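PDB 3WKY: prophenoloxidase b from Marsupenaeus japonicus, which probably oxidises monophenols and o-diphenols at a type 3 dicopper centre once activated, as a hemolymph prophenoloxidase of the hemocyanin family. Local coordinates for residues 79-93 and 111-125. Sequence-based numbering, arbitrary orientation. Where two conformers were deposited one is given.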
loop_
_atom_site.group_PDB
_atom_site.type_symbol
_atom_site.label_atom_id
_atom_site.label_comp_id
_atom_site.label_asym_id
_atom_site.label_seq_id
_atom_site.Cartn_x
_atom_site.Cartn_y
_atom_site.Cartn_z
ATOM N N ALA A 79 20.782 37.941 -6.675
ATOM C CA ALA A 79 21.104 38.647 -7.906
ATOM C C ALA A 79 20.264 39.914 -8.041
ATOM O O ALA A 79 20.772 40.970 -8.436
ATOM C CB ALA A 79 20.907 37.745 -9.109
ATOM N N VAL A 80 18.977 39.813 -7.715
ATOM C CA VAL A 80 18.112 40.989 -7.738
ATOM C C VAL A 80 18.563 41.998 -6.682
ATOM O O VAL A 80 18.601 43.212 -6.932
ATOM C CB VAL A 80 16.627 40.614 -7.551
ATOM C CG1 VAL A 80 15.785 41.847 -7.256
ATOM C CG2 VAL A 80 16.111 39.937 -8.801
ATOM N N LYS A 81 18.924 41.498 -5.509
ATOM C CA LYS A 81 19.393 42.367 -4.438
ATOM C C LYS A 81 20.685 43.081 -4.855
ATOM O O LYS A 81 20.863 44.275 -4.585
ATOM C CB LYS A 81 19.640 41.556 -3.174
ATOM C CG LYS A 81 19.997 42.388 -1.951
ATOM C CD LYS A 81 20.350 41.485 -0.770
ATOM C CE LYS A 81 20.491 42.299 0.504
ATOM N NZ LYS A 81 20.864 41.441 1.651
ATOM N N ASP A 82 21.578 42.350 -5.515
ATOM C CA ASP A 82 22.863 42.913 -5.942
ATOM C C ASP A 82 22.716 43.968 -7.047
ATOM O O ASP A 82 23.393 44.996 -7.013
ATOM C CB ASP A 82 23.833 41.810 -6.382
ATOM C CG ASP A 82 24.333 40.966 -5.218
ATOM O OD1 ASP A 82 24.040 41.317 -4.055
ATOM O OD2 ASP A 82 25.029 39.952 -5.470
ATOM N N LEU A 83 21.835 43.723 -8.017
ATOM C CA LEU A 83 21.558 44.701 -9.075
ATOM C C LEU A 83 20.838 45.936 -8.542
ATOM O O LEU A 83 21.211 47.070 -8.857
ATOM C CB LEU A 83 20.731 44.081 -10.201
ATOM C CG LEU A 83 20.399 44.998 -11.380
ATOM C CD1 LEU A 83 21.669 45.602 -11.982
ATOM C CD2 LEU A 83 19.596 44.262 -12.450
ATOM N N SER A 84 19.797 45.724 -7.743
ATOM C CA SER A 84 19.048 46.850 -7.199
ATOM C C SER A 84 19.944 47.723 -6.324
ATOM O O SER A 84 19.737 48.932 -6.241
ATOM C CB SER A 84 17.823 46.369 -6.411
ATOM O OG SER A 84 18.216 45.572 -5.314
ATOM N N LYS A 85 20.934 47.112 -5.676
ATOM C CA LYS A 85 21.850 47.851 -4.810
ATOM C C LYS A 85 22.531 48.978 -5.585
ATOM O O LYS A 85 22.641 50.105 -5.098
ATOM C CB LYS A 85 22.901 46.918 -4.204
ATOM C CG LYS A 85 24.021 47.646 -3.448
ATOM C CD LYS A 85 25.110 46.690 -2.992
ATOM C CE LYS A 85 26.335 47.441 -2.479
ATOM N NZ LYS A 85 26.036 48.242 -1.265
ATOM N N VAL A 86 22.970 48.671 -6.802
ATOM C CA VAL A 86 23.609 49.663 -7.656
ATOM C C VAL A 86 22.617 50.741 -8.085
ATOM O O VAL A 86 22.949 51.926 -8.064
ATOM C CB VAL A 86 24.271 49.005 -8.891
ATOM C CG1 VAL A 86 24.921 50.057 -9.778
ATOM C CG2 VAL A 86 25.294 47.974 -8.449
ATOM N N PHE A 87 21.402 50.330 -8.455
ATOM C CA PHE A 87 20.350 51.267 -8.844
ATOM C C PHE A 87 20.012 52.207 -7.682
ATOM O O PHE A 87 19.885 53.419 -7.854
ATOM C CB PHE A 87 19.064 50.524 -9.225
ATOM C CG PHE A 87 19.139 49.755 -10.524
ATOM C CD1 PHE A 87 20.201 49.916 -11.404
ATOM C CD2 PHE A 87 18.113 48.882 -10.873
ATOM C CE1 PHE A 87 20.246 49.201 -12.605
ATOM C CE2 PHE A 87 18.147 48.169 -12.065
ATOM C CZ PHE A 87 19.215 48.331 -12.935
ATOM N N ILE A 88 19.849 51.619 -6.502
ATOM C CA ILE A 88 19.416 52.346 -5.315
ATOM C C ILE A 88 20.482 53.341 -4.862
ATOM O O ILE A 88 20.162 54.450 -4.417
ATOM C CB ILE A 88 19.088 51.354 -4.180
ATOM C CG1 ILE A 88 17.779 50.620 -4.496
ATOM C CG2 ILE A 88 18.995 52.059 -2.835
ATOM C CD1 ILE A 88 17.635 49.275 -3.776
ATOM N N GLU A 89 21.745 52.948 -4.992
ATOM C CA GLU A 89 22.853 53.768 -4.502
ATOM C C GLU A 89 23.366 54.782 -5.532
ATOM O O GLU A 89 24.292 55.538 -5.250
ATOM C CB GLU A 89 23.991 52.881 -3.989
ATOM C CG GLU A 89 23.640 52.084 -2.733
ATOM C CD GLU A 89 24.775 51.188 -2.261
ATOM O OE1 GLU A 89 25.799 51.088 -2.972
ATOM O OE2 GLU A 89 24.644 50.576 -1.179
ATOM N N ALA A 90 22.766 54.801 -6.718
ATOM C CA ALA A 90 23.134 55.778 -7.747
ATOM C C ALA A 90 22.970 57.204 -7.221
ATOM O O ALA A 90 21.969 57.518 -6.568
ATOM C CB ALA A 90 22.294 55.579 -8.991
ATOM N N LYS A 91 23.939 58.068 -7.525
ATOM C CA LYS A 91 23.918 59.411 -6.961
ATOM C C LYS A 91 22.752 60.267 -7.453
ATOM O O LYS A 91 22.363 61.220 -6.775
ATOM C CB LYS A 91 25.255 60.122 -7.168
ATOM C CG LYS A 91 25.673 60.281 -8.611
ATOM C CD LYS A 91 27.102 60.791 -8.673
ATOM C CE LYS A 91 27.375 61.551 -9.955
ATOM N NZ LYS A 91 28.760 62.097 -9.957
ATOM N N SER A 92 22.173 59.918 -8.597
ATOM C CA SER A 92 21.018 60.655 -9.104
ATOM C C SER A 92 20.157 59.802 -10.025
ATOM O O SER A 92 20.586 58.743 -10.474
ATOM C CB SER A 92 21.477 61.898 -9.874
ATOM O OG SER A 92 22.086 61.531 -11.104
ATOM N N LEU A 93 18.952 60.283 -10.324
ATOM C CA LEU A 93 18.077 59.586 -11.258
ATOM C C LEU A 93 18.638 59.548 -12.681
ATOM O O LEU A 93 18.409 58.586 -13.416
ATOM C CB LEU A 93 16.672 60.181 -11.234
ATOM C CG LEU A 93 15.960 60.029 -9.887
ATOM C CD1 LEU A 93 14.559 60.610 -9.933
ATOM C CD2 LEU A 93 15.925 58.554 -9.462
ATOM N N VAL A 111 15.095 39.450 -13.961
ATOM C CA VAL A 111 15.914 39.936 -12.861
ATOM C C VAL A 111 16.045 41.463 -12.961
ATOM O O VAL A 111 15.943 42.174 -11.957
ATOM C CB VAL A 111 17.302 39.253 -12.857
ATOM C CG1 VAL A 111 18.287 39.987 -11.939
ATOM C CG2 VAL A 111 17.167 37.783 -12.433
ATOM N N PHE A 112 16.223 41.961 -14.182
ATOM C CA PHE A 112 16.294 43.409 -14.430
ATOM C C PHE A 112 15.020 44.122 -13.965
ATOM O O PHE A 112 15.081 45.094 -13.195
ATOM C CB PHE A 112 16.550 43.667 -15.920
ATOM C CG PHE A 112 16.607 45.126 -16.291
ATOM C CD1 PHE A 112 17.764 45.865 -16.074
ATOM C CD2 PHE A 112 15.510 45.754 -16.867
ATOM C CE1 PHE A 112 17.827 47.204 -16.423
ATOM C CE2 PHE A 112 15.561 47.099 -17.213
ATOM C CZ PHE A 112 16.722 47.824 -16.990
ATOM N N LEU A 113 13.870 43.637 -14.429
ATOM C CA LEU A 113 12.573 44.178 -14.029
ATOM C C LEU A 113 12.325 44.126 -12.528
ATOM O O LEU A 113 11.822 45.092 -11.949
ATOM C CB LEU A 113 11.434 43.467 -14.769
ATOM C CG LEU A 113 11.366 43.778 -16.258
ATOM C CD1 LEU A 113 10.282 42.967 -16.921
ATOM C CD2 LEU A 113 11.118 45.280 -16.456
ATOM N N ALA A 114 12.663 43.006 -11.894
ATOM C CA ALA A 114 12.457 42.871 -10.449
ATOM C C ALA A 114 13.281 43.906 -9.691
ATOM O O ALA A 114 12.777 44.580 -8.790
ATOM C CB ALA A 114 12.817 41.460 -9.987
ATOM N N ALA A 115 14.551 44.030 -10.070
ATOM C CA ALA A 115 15.452 45.011 -9.466
ATOM C C ALA A 115 14.926 46.446 -9.623
ATOM O O ALA A 115 15.028 47.261 -8.693
ATOM C CB ALA A 115 16.869 44.874 -10.066
ATOM N N LEU A 116 14.355 46.750 -10.786
ATOM C CA LEU A 116 13.802 48.079 -11.047
ATOM C C LEU A 116 12.606 48.384 -10.149
ATOM O O LEU A 116 12.522 49.456 -9.543
ATOM C CB LEU A 116 13.373 48.212 -12.508
ATOM C CG LEU A 116 14.352 48.863 -13.482
ATOM C CD1 LEU A 116 13.668 49.083 -14.823
ATOM C CD2 LEU A 116 14.863 50.181 -12.908
ATOM N N TYR A 117 11.667 47.443 -10.063
ATOM C CA TYR A 117 10.503 47.642 -9.195
ATOM C C TYR A 117 10.950 47.785 -7.745
ATOM O O TYR A 117 10.449 48.648 -7.016
ATOM C CB TYR A 117 9.503 46.482 -9.325
ATOM C CG TYR A 117 8.561 46.572 -10.510
ATOM C CD1 TYR A 117 7.374 47.278 -10.426
ATOM C CD2 TYR A 117 8.845 45.906 -11.702
ATOM C CE1 TYR A 117 6.501 47.348 -11.506
ATOM C CE2 TYR A 117 7.981 45.970 -12.788
ATOM C CZ TYR A 117 6.814 46.691 -12.684
ATOM O OH TYR A 117 5.957 46.749 -13.764
ATOM N N HIS A 118 11.888 46.945 -7.315
ATOM C CA HIS A 118 12.372 47.026 -5.938
ATOM C C HIS A 118 12.996 48.392 -5.670
ATOM O O HIS A 118 12.849 48.963 -4.579
ATOM C CB HIS A 118 13.402 45.937 -5.640
ATOM C CG HIS A 118 13.954 46.000 -4.252
ATOM N ND1 HIS A 118 13.148 46.030 -3.127
ATOM C CD2 HIS A 118 15.228 46.040 -3.795
ATOM C CE1 HIS A 118 13.904 46.081 -2.048
ATOM N NE2 HIS A 118 15.174 46.086 -2.425
ATOM N N THR A 119 13.691 48.905 -6.678
ATOM C CA THR A 119 14.343 50.215 -6.591
ATOM C C THR A 119 13.346 51.347 -6.331
ATOM O O THR A 119 13.634 52.263 -5.548
ATOM C CB THR A 119 15.159 50.490 -7.858
ATOM O OG1 THR A 119 16.260 49.572 -7.909
ATOM C CG2 THR A 119 15.695 51.930 -7.861
ATOM N N TYR A 120 12.180 51.294 -6.966
ATOM C CA TYR A 120 11.156 52.306 -6.704
ATOM C C TYR A 120 10.654 52.264 -5.261
ATOM O O TYR A 120 10.275 53.293 -4.710
ATOM C CB TYR A 120 9.977 52.170 -7.667
ATOM C CG TYR A 120 10.151 52.855 -9.004
ATOM C CD1 TYR A 120 11.038 52.357 -9.952
ATOM C CD2 TYR A 120 9.401 53.981 -9.335
ATOM C CE1 TYR A 120 11.186 52.963 -11.183
ATOM C CE2 TYR A 120 9.542 54.595 -10.578
ATOM C CZ TYR A 120 10.441 54.077 -11.493
ATOM O OH TYR A 120 10.597 54.670 -12.726
ATOM N N TYR A 121 10.638 51.082 -4.645
ATOM C CA TYR A 121 10.240 50.985 -3.246
ATOM C C TYR A 121 11.337 51.489 -2.315
ATOM O O TYR A 121 11.061 52.114 -1.298
ATOM C CB TYR A 121 9.858 49.538 -2.868
ATOM C CG TYR A 121 8.508 49.152 -3.405
ATOM C CD1 TYR A 121 7.351 49.582 -2.770
ATOM C CD2 TYR A 121 8.385 48.377 -4.553
ATOM C CE1 TYR A 121 6.109 49.255 -3.257
ATOM C CE2 TYR A 121 7.140 48.045 -5.051
ATOM C CZ TYR A 121 6.007 48.494 -4.392
ATOM O OH TYR A 121 4.763 48.187 -4.868
ATOM N N GLU A 122 12.586 51.225 -2.664
ATOM C CA GLU A 122 13.699 51.532 -1.772
ATOM C C GLU A 122 14.180 52.978 -1.898
ATOM O O GLU A 122 14.596 53.585 -0.912
ATOM C CB GLU A 122 14.863 50.563 -1.998
ATOM C CG GLU A 122 14.753 49.265 -1.206
ATOM C CD GLU A 122 14.679 49.510 0.294
ATOM O OE1 GLU A 122 13.566 49.452 0.854
ATOM O OE2 GLU A 122 15.733 49.767 0.912
ATOM N N ARG A 123 14.132 53.530 -3.109
ATOM C CA ARG A 123 14.586 54.916 -3.286
ATOM C C ARG A 123 13.513 55.889 -2.804
ATOM O O ARG A 123 12.332 55.736 -3.133
ATOM C CB ARG A 123 14.955 55.215 -4.739
ATOM C CG ARG A 123 16.291 54.616 -5.188
ATOM C CD ARG A 123 16.648 55.085 -6.599
ATOM N NE ARG A 123 16.933 56.524 -6.667
ATOM C CZ ARG A 123 18.157 57.051 -6.618
ATOM N NH1 ARG A 123 19.219 56.263 -6.502
ATOM N NH2 ARG A 123 18.325 58.370 -6.689
ATOM N N LYS A 124 13.930 56.887 -2.029
ATOM C CA LYS A 124 12.993 57.869 -1.484
ATOM C C LYS A 124 12.516 58.877 -2.521
ATOM O O LYS A 124 11.469 59.499 -2.339
ATOM C CB LYS A 124 13.617 58.602 -0.299
ATOM C CG LYS A 124 13.848 57.721 0.914
ATOM C CD LYS A 124 14.768 58.408 1.912
ATOM C CE LYS A 124 15.105 57.493 3.080
ATOM N NZ LYS A 124 13.928 57.248 3.952
ATOM N N ASP A 125 13.269 59.027 -3.608
ATOM C CA ASP A 125 12.898 59.993 -4.640
ATOM C C ASP A 125 12.041 59.376 -5.740
ATOM O O ASP A 125 11.721 60.035 -6.738
ATOM C CB ASP A 125 14.137 60.694 -5.221
ATOM C CG ASP A 125 15.165 59.723 -5.768
ATOM O OD1 ASP A 125 14.980 58.489 -5.630
ATOM O OD2 ASP A 125 16.176 60.201 -6.329
HETATM O O HOH W 1 20.619 59.952 -5.229
#
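A115 packs against L83 and S84 where two helices, 79-89 and 111-122, cross at -50° in a buried contact of the N-terminal all-alpha region, with the axes 8.5 Å apart. The fit is knobs-into-holes in both directions: the A115 methyl enters the hole lined by V80, L83, S84 and F87, its CB 3.7 Å from L83 CD2, while F87 sits among F112, A115, L116 and T119. With its CG anti to the carbonyl carbon (chi1 -71°), the F87 ring brings CZ to 3.9 Å from F112 CE1, the two side chains crossing nearly at right angles. T119 OG1 lies at the edge of the F87 ring, yet its proton goes back to A115 O, 2.7 Å away, satisfying this buried hydroxyl within its own helix.

Just past helix 111-122, R123 takes over. Its NH1 donates an almost straight bond to A90 O (3.0 Å, 175°) in the guanidinium plane, plus a weak one to F87 O. D125 grips this group side-on in a salt bridge, OD1 meeting NE and OD2 meeting NH2, the latter at 2.8 Å; L93 CD2 packs against both residues. Intervening helix 93-103 also packs on F87, in the all-alpha domain typical of arthropod hemocyanins and prophenoloxidases.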